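Local structure of cyanophycinase-like exopeptidase (actinobacterium SCGC AAA027-L06, 6NQC) at residues G24-V29 and F178-N183; L35-E40 and V235-V240; K92-L97 and V108-D113; G156-V159 and V164-F167. The protein is probably a serine-type exopeptidase of the cyanophycinase-like peptidase family S51, hydrolysing peptide bonds at the end of its substrates. One frame throughout, in Å; residues are numbered along the deposited sequence.

Interaction 1 of 4, residues G24-V29 and F178-N183; sequences GSLGLV and FGIIEN
With CG turned opposite the backbone N (chi1 -168°), Leu26 stretches from strand 26-29 toward the loop 178-183, where Ile180 and Ile181 both hold CG1 between their own backbone N and carbonyl carbon (chi1 60° and 50°). The isoleucine chains then run on extended to their delta methyls, which reach back at the strand.

The two branches of Leu26 divide the work. CD1 meets Ile180 CD1 at 4.0 Å, methyl against methyl, while CD2 presses on the branch methyl of the next residue, Leu26 CD2 to Ile181 CG2 being 3.5 Å, tighter than normal carbon-carbon contact. Each pair meets at a slant. Ile181 also reaches one step along the strand: its CD1 lies 4.3 Å from CD2 of Leu28, which projects from the same face as Leu26, so one isoleucine spans both leucines. The backbones stay well apart, and even the nearest CA atoms, those of Leu26 and Ile181, are separated by 9.2 Å.

Strand 26-29 lies inside the large mixed sheet, hydrogen-bonded to strands 149-153 and 221-225. Trp137, Tyr141 and Trp144 of helix 135-145 close around Ile180, Trp232 packs on both leucines, and Asn183 ND2 ties the loop to Phe259 O. Leu28 comes close to what is probably the nucleophile elbow, which includes Gly156.

Every touch between the two segments joins carbon to carbon, burying 158 Å² in all. Cohesion here comes from dispersion and the exclusion of water: between these segments the fit of branched methyls, not a directional bond, carries the contact.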
loop_
_atom_site.group_PDB
_atom_site.type_symbol
_atom_site.label_atom_id
_atom_site.label_comp_id
_atom_site.label_asym_id
_atom_site.label_seq_id
_atom_site.Cartn_x
_atom_site.Cartn_y
_atom_site.Cartn_z
ATOM N N GLY A 24 0.683 -5.871 12.261
ATOM C CA GLY A 24 -0.378 -4.934 12.017
ATOM C C GLY A 24 -1.223 -5.287 10.801
ATOM O O GLY A 24 -0.904 -6.137 9.963
ATOM N N SER A 25 -2.339 -4.592 10.694
ATOM C CA SER A 25 -3.204 -4.769 9.534
ATOM C C SER A 25 -2.473 -4.326 8.266
ATOM O O SER A 25 -1.694 -3.365 8.273
ATOM C CB SER A 25 -4.484 -3.949 9.676
ATOM O OG SER A 25 -5.220 -4.435 10.802
ATOM N N LEU A 26 -2.766 -5.015 7.173
ATOM C CA LEU A 26 -2.154 -4.770 5.871
ATOM C C LEU A 26 -3.263 -4.513 4.859
ATOM O O LEU A 26 -4.088 -5.403 4.599
ATOM C CB LEU A 26 -1.301 -5.962 5.442
ATOM C CG LEU A 26 -0.386 -5.728 4.230
ATOM C CD1 LEU A 26 0.519 -4.569 4.441
ATOM C CD2 LEU A 26 0.425 -7.006 4.047
ATOM N N GLY A 27 -3.251 -3.328 4.259
ATOM C CA GLY A 27 -4.250 -2.921 3.288
ATOM C C GLY A 27 -3.671 -2.776 1.884
ATOM O O GLY A 27 -2.674 -2.089 1.671
ATOM N N LEU A 28 -4.344 -3.405 0.933
ATOM C CA LEU A 28 -4.049 -3.272 -0.498
ATOM C C LEU A 28 -5.205 -2.556 -1.176
ATOM O O LEU A 28 -6.334 -3.071 -1.202
ATOM C CB LEU A 28 -3.829 -4.656 -1.121
ATOM C CG LEU A 28 -2.957 -5.617 -0.316
ATOM C CD1 LEU A 28 -2.952 -7.000 -0.911
ATOM C CD2 LEU A 28 -1.557 -5.048 -0.231
ATOM N N VAL A 29 -4.950 -1.356 -1.718
ATOM C CA VAL A 29 -6.007 -0.493 -2.234
ATOM C C VAL A 29 -5.825 -0.302 -3.732
ATOM O O VAL A 29 -4.732 0.020 -4.195
ATOM C CB VAL A 29 -6.014 0.852 -1.504
ATOM C CG1 VAL A 29 -7.149 1.741 -1.952
ATOM C CG2 VAL A 29 -6.163 0.598 0.045
ATOM N N PHE A 178 9.429 -4.388 -2.039
ATOM C CA PHE A 178 9.760 -4.533 -0.623
ATOM C C PHE A 178 9.556 -5.959 -0.144
ATOM O O PHE A 178 10.177 -6.361 0.834
ATOM C CB PHE A 178 8.908 -3.576 0.205
ATOM C CG PHE A 178 9.004 -2.132 -0.218
ATOM C CD1 PHE A 178 10.182 -1.613 -0.739
ATOM C CD2 PHE A 178 7.913 -1.298 -0.102
ATOM C CE1 PHE A 178 10.252 -0.287 -1.104
ATOM C CE2 PHE A 178 7.971 0.026 -0.487
ATOM C CZ PHE A 178 9.116 0.549 -0.943
ATOM N N GLY A 179 8.680 -6.732 -0.804
ATOM C CA GLY A 179 8.557 -8.154 -0.563
ATOM C C GLY A 179 7.912 -8.556 0.753
ATOM O O GLY A 179 8.242 -9.599 1.288
ATOM N N ILE A 180 6.975 -7.782 1.261
ATOM C CA ILE A 180 6.314 -8.172 2.494
ATOM C C ILE A 180 5.037 -8.977 2.314
ATOM O O ILE A 180 4.566 -9.586 3.283
ATOM C CB ILE A 180 6.013 -6.920 3.348
ATOM C CG1 ILE A 180 5.124 -5.971 2.587
ATOM C CG2 ILE A 180 7.338 -6.311 3.795
ATOM C CD1 ILE A 180 4.416 -5.031 3.498
ATOM N N ILE A 181 4.409 -8.942 1.146
ATOM C CA ILE A 181 3.489 -10.003 0.769
ATOM C C ILE A 181 4.302 -10.925 -0.137
ATOM O O ILE A 181 4.640 -10.586 -1.282
ATOM C CB ILE A 181 2.220 -9.474 0.125
ATOM C CG1 ILE A 181 2.491 -8.486 -1.005
ATOM C CG2 ILE A 181 1.386 -8.724 1.161
ATOM C CD1 ILE A 181 1.252 -7.975 -1.645
ATOM N N GLU A 182 4.701 -12.069 0.390
ATOM C CA GLU A 182 5.702 -12.859 -0.314
ATOM C C GLU A 182 5.119 -13.595 -1.510
ATOM O O GLU A 182 5.835 -13.839 -2.501
ATOM C CB GLU A 182 6.365 -13.852 0.651
ATOM C CG GLU A 182 7.740 -13.389 1.163
ATOM C CD GLU A 182 8.309 -14.274 2.280
ATOM O OE1 GLU A 182 8.082 -15.513 2.249
ATOM O OE2 GLU A 182 8.986 -13.718 3.187
ATOM N N ASN A 183 3.847 -13.990 -1.431
ATOM C CA ASN A 183 3.271 -14.858 -2.459
ATOM C C ASN A 183 2.107 -14.224 -3.203
ATOM O O ASN A 183 1.402 -14.922 -3.937
ATOM C CB ASN A 183 2.830 -16.186 -1.837
ATOM C CG ASN A 183 1.664 -16.040 -0.904
ATOM O OD1 ASN A 183 1.540 -15.050 -0.190
ATOM N ND2 ASN A 183 0.797 -17.043 -0.896
#

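Interaction 2 of 4, residues L35-E40 and V235-V240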
loop_
_atom_site.group_PDB
_atom_site.type_symbol
_atom_site.label_atom_id
_atom_site.label_comp_id
_atom_site.label_asym_id
_atom_site.label_seq_id
_atom_site.Cartn_x
_atom_site.Cartn_y
_atom_site.Cartn_z
ATOM N N LEU A 35 -9.888 9.434 0.116
ATOM C CA LEU A 35 -11.171 9.991 -0.317
ATOM C C LEU A 35 -12.331 9.524 0.563
ATOM O O LEU A 35 -12.225 8.507 1.272
ATOM C CB LEU A 35 -11.474 9.669 -1.780
ATOM C CG LEU A 35 -10.542 10.376 -2.778
ATOM C CD1 LEU A 35 -11.085 10.193 -4.193
ATOM C CD2 LEU A 35 -10.302 11.858 -2.466
ATOM N N PRO A 36 -13.448 10.263 0.575
ATOM C CA PRO A 36 -14.554 9.903 1.485
ATOM C C PRO A 36 -15.012 8.464 1.379
ATOM O O PRO A 36 -15.310 7.830 2.411
ATOM C CB PRO A 36 -15.675 10.876 1.067
ATOM C CG PRO A 36 -14.960 12.060 0.548
ATOM C CD PRO A 36 -13.712 11.517 -0.153
ATOM N N ALA A 37 -15.006 7.910 0.164
ATOM C CA ALA A 37 -15.520 6.563 -0.053
ATOM C C ALA A 37 -14.708 5.494 0.679
ATOM O O ALA A 37 -15.248 4.422 0.989
ATOM C CB ALA A 37 -15.546 6.257 -1.559
ATOM N N LEU A 38 -13.427 5.752 0.946
ATOM C CA LEU A 38 -12.575 4.843 1.706
ATOM C C LEU A 38 -12.219 5.407 3.075
ATOM O O LEU A 38 -11.304 4.919 3.745
ATOM C CB LEU A 38 -11.307 4.514 0.916
ATOM C CG LEU A 38 -11.526 3.637 -0.313
ATOM C CD1 LEU A 38 -10.179 3.333 -0.965
ATOM C CD2 LEU A 38 -12.245 2.369 0.065
ATOM N N ALA A 39 -12.968 6.409 3.524
ATOM C CA ALA A 39 -12.705 7.038 4.808
ATOM C C ALA A 39 -12.906 6.073 5.959
ATOM O O ALA A 39 -12.091 6.051 6.886
ATOM C CB ALA A 39 -13.589 8.284 4.971
ATOM N N GLU A 40 -13.980 5.272 5.947
ATOM C CA GLU A 40 -14.162 4.358 7.057
ATOM C C GLU A 40 -13.146 3.221 7.008
ATOM O O GLU A 40 -12.718 2.731 8.066
ATOM C CB GLU A 40 -15.576 3.788 7.086
ATOM C CG GLU A 40 -15.828 2.848 8.308
ATOM C CD GLU A 40 -15.267 3.389 9.649
ATOM O OE1 GLU A 40 -14.399 2.703 10.265
ATOM O OE2 GLU A 40 -15.700 4.482 10.083
ATOM N N VAL A 235 -13.104 -4.828 0.819
ATOM C CA VAL A 235 -13.746 -3.615 1.309
ATOM C C VAL A 235 -13.944 -2.665 0.130
ATOM O O VAL A 235 -13.131 -2.611 -0.801
ATOM C CB VAL A 235 -12.909 -2.941 2.421
ATOM C CG1 VAL A 235 -13.567 -1.636 2.865
ATOM C CG2 VAL A 235 -12.714 -3.873 3.619
ATOM N N GLY A 236 -15.035 -1.914 0.172
ATOM C CA GLY A 236 -15.227 -0.834 -0.770
ATOM C C GLY A 236 -16.231 -1.121 -1.872
ATOM O O GLY A 236 -17.124 -1.958 -1.763
ATOM N N ASP A 237 -16.064 -0.400 -2.961
ATOM C CA ASP A 237 -17.121 -0.200 -3.945
ATOM C C ASP A 237 -17.211 -1.264 -5.022
ATOM O O ASP A 237 -18.306 -1.470 -5.560
ATOM C CB ASP A 237 -16.932 1.181 -4.592
ATOM C CG ASP A 237 -17.433 2.333 -3.692
ATOM O OD1 ASP A 237 -17.960 2.065 -2.593
ATOM O OD2 ASP A 237 -17.265 3.506 -4.076
ATOM N N ALA A 238 -16.120 -1.974 -5.359
ATOM C CA ALA A 238 -16.181 -2.928 -6.458
ATOM C C ALA A 238 -15.546 -4.280 -6.123
ATOM O O ALA A 238 -15.757 -4.809 -5.030
ATOM C CB ALA A 238 -15.549 -2.311 -7.717
ATOM N N LYS A 239 -14.806 -4.868 -7.062
ATOM C CA LYS A 239 -14.395 -6.256 -6.916
ATOM C C LYS A 239 -12.886 -6.439 -6.787
ATOM O O LYS A 239 -12.075 -5.612 -7.203
ATOM C CB LYS A 239 -14.898 -7.099 -8.093
ATOM C CG LYS A 239 -16.376 -6.900 -8.421
ATOM C CD LYS A 239 -16.797 -7.824 -9.580
ATOM C CE LYS A 239 -18.138 -7.415 -10.202
ATOM N NZ LYS A 239 -18.018 -7.209 -11.686
ATOM N N VAL A 240 -12.545 -7.555 -6.174
ATOM C CA VAL A 240 -11.206 -8.120 -6.191
ATOM C C VAL A 240 -11.267 -9.366 -7.059
ATOM O O VAL A 240 -12.137 -10.229 -6.862
ATOM C CB VAL A 240 -10.719 -8.480 -4.783
ATOM C CG1 VAL A 240 -9.427 -9.287 -4.860
ATOM C CG2 VAL A 240 -10.543 -7.229 -3.964
HETATM O O HOH W 1 -17.783 3.691 0.433
#
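Leu38 reaches CD2 to CA of Gly236, 4.5 Å away, a loose apolar touch of a methyl on bare backbone. Its side chain leaves the backbone pointing past the strand, but runs on extended (chi2 -177°), which brings CD2 to the glycine. These two residues also have the closest CA atoms of the pair of segments, at 6.7 Å. Gly236 ends strand 232-236 with a phi of 105°, a conformation open chiefly to glycine, and presents no side chain between the strand and the leucine.

The polar contacts centre on Asp237, whose carboxylate turns toward Ala37. CB of Ala37 sits 4.1 Å from OD2 of Asp237, a van der Waals approach of a methyl to one carboxylate oxygen. The other oxygen serves a water: this water donates to Ala37 O at 2.7 Å and, only weakly, to Asp237 OD1 at 3.4 Å. One molecule thus links a carbonyl before helix 39-51 with the aspartate just beyond the strand.

Backbone hydrogen bonds shape the first segment from within. Leu38 N binds Leu35 O at 3.0 Å and Ala39 N binds Pro36 O at 3.0 Å, forming a short 3-10 turn at Pro36-Ala37 that leads into helix 39-51, with Leu38 in the N-cap position. Val220 touches both Ala37 and Asp237.

Asp237 is also a neighbour of a possible Ser-His-Glu triad. With 105 Å² buried, this is a light, partly solvated seam: its apolar half is loose, and its polar half depends on a water with one firm bond and one weak one, so the aspartate is only gently tied to the helix start.

Interaction 3 of 4, residues K92-L97 and V108-D113; sequences KFLPVL and VELVKD. With SO4 (sulfate ion), chain B.
The CA atoms nearest each other across the segments are those of Lys92 and Leu110, 8.6 Å apart. Segment 92-97 finishes strand 90-93 and then kinks in an inverse gamma turn centred on Pro95, closed by Val96 N to Leu94 O at 2.7 Å. The other segment begins in helix 105-110 and includes a type I turn from Leu110 to Asp113.

Leu94 is the hub of the packing. Its CD1 lies 3.9 Å from CD1 of Leu110, the two leucine side chains running antiparallel past one another, and its CD2 lies 3.6 Å from CG1 of Val111, which it crosses at a slant. Lys92, bent at its second and third torsions (chi2 -71°, chi3 -149°), passes Leu110 at about a right angle, CE to Leu110 CD2 being 4.1 Å. Its last carbon touches the leucine, while NZ goes on to a salt bridge with Glu90.

A sulfate ion, probably from the crystallisation liquor, accepts a nearly straight hydrogen bond at O4 from Phe93 N (2.8 Å, 170°); Arg81 also binds it.

Leu94 and Val111 both rest on Leu59 of strand 57-61. The arrangement belongs to a beta-alpha-beta crossover: edge strand 90-93 leads through helix 105-110 to the parallel strand 116-119, stepping over strand 57-61 between them, with Leu110 and Val111 packed on the edge of the sheet.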
loop_
_atom_site.group_PDB
_atom_site.type_symbol
_atom_site.label_atom_id
_atom_site.label_comp_id
_atom_site.label_asym_id
_atom_site.label_seq_id
_atom_site.Cartn_x
_atom_site.Cartn_y
_atom_site.Cartn_z
ATOM N N LYS A 92 0.712 12.999 9.613
ATOM C CA LYS A 92 2.133 13.298 9.514
ATOM C C LYS A 92 2.532 13.022 8.070
ATOM O O LYS A 92 2.653 11.853 7.683
ATOM C CB LYS A 92 2.954 12.446 10.475
ATOM C CG LYS A 92 2.549 12.652 11.939
ATOM C CD LYS A 92 2.977 14.013 12.417
ATOM C CE LYS A 92 3.313 14.009 13.898
ATOM N NZ LYS A 92 3.409 15.402 14.417
ATOM N N PHE A 93 2.663 14.074 7.273
ATOM C CA PHE A 93 3.179 13.978 5.905
ATOM C C PHE A 93 4.687 13.898 5.934
ATOM O O PHE A 93 5.344 14.764 6.506
ATOM C CB PHE A 93 2.721 15.198 5.114
ATOM C CG PHE A 93 2.988 15.137 3.649
ATOM C CD1 PHE A 93 2.213 14.345 2.809
ATOM C CD2 PHE A 93 3.957 15.949 3.088
ATOM C CE1 PHE A 93 2.441 14.317 1.481
ATOM C CE2 PHE A 93 4.173 15.952 1.738
ATOM C CZ PHE A 93 3.414 15.145 0.926
ATOM N N LEU A 94 5.238 12.855 5.341
ATOM C CA LEU A 94 6.694 12.636 5.319
ATOM C C LEU A 94 7.180 12.960 3.926
ATOM O O LEU A 94 7.034 12.130 3.014
ATOM C CB LEU A 94 7.047 11.190 5.650
ATOM C CG LEU A 94 7.711 10.940 6.992
ATOM C CD1 LEU A 94 6.751 11.402 8.063
ATOM C CD2 LEU A 94 8.050 9.490 7.172
ATOM N N PRO A 95 7.732 14.154 3.697
ATOM C CA PRO A 95 8.083 14.535 2.288
ATOM C C PRO A 95 9.372 13.856 1.826
ATOM O O PRO A 95 10.382 14.468 1.670
ATOM C CB PRO A 95 8.246 16.052 2.421
ATOM C CG PRO A 95 8.655 16.302 3.855
ATOM C CD PRO A 95 7.950 15.254 4.663
ATOM N N VAL A 96 9.310 12.528 1.701
ATOM C CA VAL A 96 10.469 11.742 1.279
ATOM C C VAL A 96 10.370 11.629 -0.236
ATOM O O VAL A 96 9.600 10.830 -0.765
ATOM C CB VAL A 96 10.520 10.376 1.957
ATOM C CG1 VAL A 96 11.596 9.501 1.354
ATOM C CG2 VAL A 96 10.770 10.557 3.446
ATOM N N LEU A 97 11.127 12.466 -0.943
ATOM C CA LEU A 97 10.946 12.572 -2.381
ATOM C C LEU A 97 12.090 11.981 -3.179
ATOM O O LEU A 97 11.912 11.704 -4.372
ATOM C CB LEU A 97 10.759 14.034 -2.775
ATOM C CG LEU A 97 9.732 14.819 -1.969
ATOM C CD1 LEU A 97 9.565 16.217 -2.555
ATOM C CD2 LEU A 97 8.384 14.122 -1.900
ATOM N N VAL A 108 12.873 8.620 10.162
ATOM C CA VAL A 108 13.017 7.231 10.601
ATOM C C VAL A 108 12.487 7.047 12.004
ATOM O O VAL A 108 11.906 5.996 12.316
ATOM C CB VAL A 108 14.508 6.811 10.475
ATOM C CG1 VAL A 108 14.769 5.442 11.114
ATOM C CG2 VAL A 108 14.930 6.804 9.031
ATOM N N GLU A 109 12.634 8.063 12.858
ATOM C CA GLU A 109 12.070 7.950 14.200
ATOM C C GLU A 109 10.540 7.993 14.183
ATOM O O GLU A 109 9.892 7.234 14.900
ATOM C CB GLU A 109 12.619 9.046 15.098
ATOM C CG GLU A 109 13.937 8.674 15.786
ATOM C CD GLU A 109 13.854 7.395 16.636
ATOM O OE1 GLU A 109 14.872 6.665 16.714
ATOM O OE2 GLU A 109 12.783 7.128 17.228
ATOM N N LEU A 110 9.956 8.830 13.323
ATOM C CA LEU A 110 8.505 8.985 13.257
ATOM C C LEU A 110 7.786 7.712 12.813
ATOM O O LEU A 110 6.685 7.403 13.296
ATOM C CB LEU A 110 8.151 10.097 12.278
ATOM C CG LEU A 110 7.810 11.474 12.846
ATOM C CD1 LEU A 110 7.796 12.505 11.699
ATOM C CD2 LEU A 110 6.524 11.490 13.611
ATOM N N VAL A 111 8.358 6.979 11.857
ATOM C CA VAL A 111 7.658 5.822 11.313
ATOM C C VAL A 111 7.629 4.660 12.284
ATOM O O VAL A 111 6.901 3.685 12.062
ATOM C CB VAL A 111 8.274 5.318 9.993
ATOM C CG1 VAL A 111 8.027 6.348 8.892
ATOM C CG2 VAL A 111 9.766 5.028 10.161
ATOM N N LYS A 112 8.400 4.735 13.360
ATOM C CA LYS A 112 8.553 3.606 14.252
ATOM C C LYS A 112 7.456 3.528 15.300
ATOM O O LYS A 112 7.357 2.510 15.992
ATOM C CB LYS A 112 9.928 3.653 14.946
ATOM C CG LYS A 112 11.072 3.344 13.991
ATOM C CD LYS A 112 12.366 3.072 14.720
ATOM C CE LYS A 112 13.491 3.932 14.159
ATOM N NZ LYS A 112 14.781 3.181 14.019
ATOM N N ASP A 113 6.620 4.559 15.417
ATOM C CA ASP A 113 5.412 4.473 16.270
ATOM C C ASP A 113 4.239 5.187 15.587
ATOM O O ASP A 113 3.917 6.339 15.884
ATOM C CB ASP A 113 5.713 5.055 17.655
ATOM C CG ASP A 113 4.576 4.876 18.634
ATOM O OD1 ASP A 113 3.489 4.405 18.225
ATOM O OD2 ASP A 113 4.791 5.227 19.810
HETATM S S SO4 B . 2.861 17.606 9.040
HETATM O O1 SO4 B . 3.926 18.319 8.300
HETATM O O2 SO4 B . 1.859 18.555 9.531
HETATM O O3 SO4 B . 3.436 16.891 10.201
HETATM O O4 SO4 B . 2.180 16.700 8.118
#

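Interaction 4 of 4, residues G156-V159 and V164-F167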
loop_
_atom_site.group_PDB
_atom_site.type_symbol
_atom_site.label_atom_id
_atom_site.label_comp_id
_atom_site.label_asym_id
_atom_site.label_seq_id
_atom_site.Cartn_x
_atom_site.Cartn_y
_atom_site.Cartn_z
ATOM N N GLY A 156 1.443 2.110 -4.521
ATOM C CA GLY A 156 1.809 1.743 -3.167
ATOM C C GLY A 156 1.479 0.313 -2.816
ATOM O O GLY A 156 2.136 -0.295 -1.967
ATOM N N ALA A 157 0.456 -0.234 -3.444
ATOM C CA ALA A 157 0.167 -1.646 -3.302
ATOM C C ALA A 157 1.118 -2.505 -4.137
ATOM O O ALA A 157 1.528 -3.592 -3.708
ATOM C CB ALA A 157 -1.282 -1.904 -3.691
ATOM N N MET A 158 1.500 -2.040 -5.331
ATOM C CA MET A 158 2.362 -2.851 -6.206
ATOM C C MET A 158 3.724 -3.101 -5.574
ATOM O O MET A 158 4.321 -4.180 -5.742
ATOM C CB MET A 158 2.522 -2.163 -7.569
ATOM C CG MET A 158 1.196 -2.046 -8.338
ATOM S SD MET A 158 1.297 -1.075 -9.854
ATOM C CE MET A 158 2.441 -2.100 -10.818
ATOM N N VAL A 159 4.241 -2.122 -4.827
ATOM C CA VAL A 159 5.617 -2.272 -4.361
ATOM C C VAL A 159 5.723 -3.172 -3.134
ATOM O O VAL A 159 6.833 -3.471 -2.690
ATOM C CB VAL A 159 6.273 -0.927 -4.008
ATOM C CG1 VAL A 159 6.341 -0.003 -5.226
ATOM C CG2 VAL A 159 5.486 -0.248 -2.891
ATOM N N VAL A 164 8.047 -5.768 -9.194
ATOM C CA VAL A 164 7.156 -4.779 -9.799
ATOM C C VAL A 164 7.323 -4.881 -11.309
ATOM O O VAL A 164 8.438 -4.682 -11.805
ATOM C CB VAL A 164 7.460 -3.352 -9.321
ATOM C CG1 VAL A 164 6.552 -2.389 -10.012
ATOM C CG2 VAL A 164 7.329 -3.274 -7.760
ATOM N N PRO A 165 6.258 -5.162 -12.075
ATOM C CA PRO A 165 6.423 -5.365 -13.530
ATOM C C PRO A 165 6.828 -4.081 -14.224
ATOM O O PRO A 165 6.351 -3.002 -13.881
ATOM C CB PRO A 165 5.032 -5.780 -13.994
ATOM C CG PRO A 165 4.113 -5.155 -12.930
ATOM C CD PRO A 165 4.848 -5.267 -11.666
ATOM N N ASN A 166 7.706 -4.213 -15.205
ATOM C CA ASN A 166 8.152 -3.083 -16.021
ATOM C C ASN A 166 7.708 -3.279 -17.464
ATOM O O ASN A 166 8.346 -4.032 -18.223
ATOM C CB ASN A 166 9.667 -2.898 -15.943
ATOM C CG ASN A 166 10.116 -1.542 -16.479
ATOM O OD1 ASN A 166 9.502 -0.995 -17.397
ATOM N ND2 ASN A 166 11.189 -1.004 -15.916
ATOM N N PHE A 167 6.650 -2.535 -17.852
ATOM C CA PHE A 167 6.104 -2.644 -19.207
ATOM C C PHE A 167 7.103 -2.216 -20.264
ATOM O O PHE A 167 7.061 -2.695 -21.399
ATOM C CB PHE A 167 4.872 -1.752 -19.452
ATOM C CG PHE A 167 3.914 -1.717 -18.345
ATOM C CD1 PHE A 167 3.347 -0.520 -17.950
ATOM C CD2 PHE A 167 3.580 -2.883 -17.691
ATOM C CE1 PHE A 167 2.469 -0.486 -16.911
ATOM C CE2 PHE A 167 2.699 -2.859 -16.641
ATOM C CZ PHE A 167 2.131 -1.662 -16.253
#
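Met158 lays its terminal methyl against the ring of Pro165, CE standing 4.1 Å from both CG and CD of the proline. The thioether chain meets Pro165 at about a right angle; a bend at its last torsion (chi3 64°) carries CE to the ring. Met158 CE also lies 4.2 Å from Val164 CG1, and so covers two consecutive residues.

Val164 uses its branches separately. With CG1 opposite the backbone N (chi1 178°) and directed at the methionine, CG2 is left to face the end of helix 155-158. Val164 CG2 packs 3.7 Å from Met158 O and 3.9 Å from Val159 CA, and Val159 CG1 is 4.3 Å from that CG2. Val164 therefore sits over the last turn of the helix, touching backbone as much as side chain. The contact buries 169 Å² without a hydrogen bond between its segments, and all four touching residues are buried.

Helix 155-158 follows strand 149-153 at a probable nucleophile elbow that includes Gly156, and the chain returns after a few residues as strand 163-164, paired with strand 175-176 through Val164 and Thr175. Helix 124-131 flanks the valines, with Leu127 on Val159 and Pro124 and His125 on Val164. Helix 199-205 covers Pro165 through Ile204 and Leu205, while Met158 borders Pro188 beyond strand 184-187.

Interactions 1, 2 and 3 all reach the eight-stranded mixed sheet, at inner strand 26-29, strand 232-236 and edge strand 90-93; interaction 4 lies off it, at helix 155-158. Interaction 1 is the junction. Val29 CG1 packs on Leu38 CD1 of interaction 2 at 3.6 Å, and Phe178 N probably hydrogen-bonds Val159 O of interaction 4 at 2.8 Å. The centres of interactions 1 and 4 are about 13 Å apart, those of 2 and 3 about 25 Å. Along the chain, the segments of interactions 1 and 2 alternate, enclosing interaction 3 and then interaction 4. Interactions 1, 2 and 4 thus converge near the probable nucleophile elbow, while interaction 3 stays at the sheet edge.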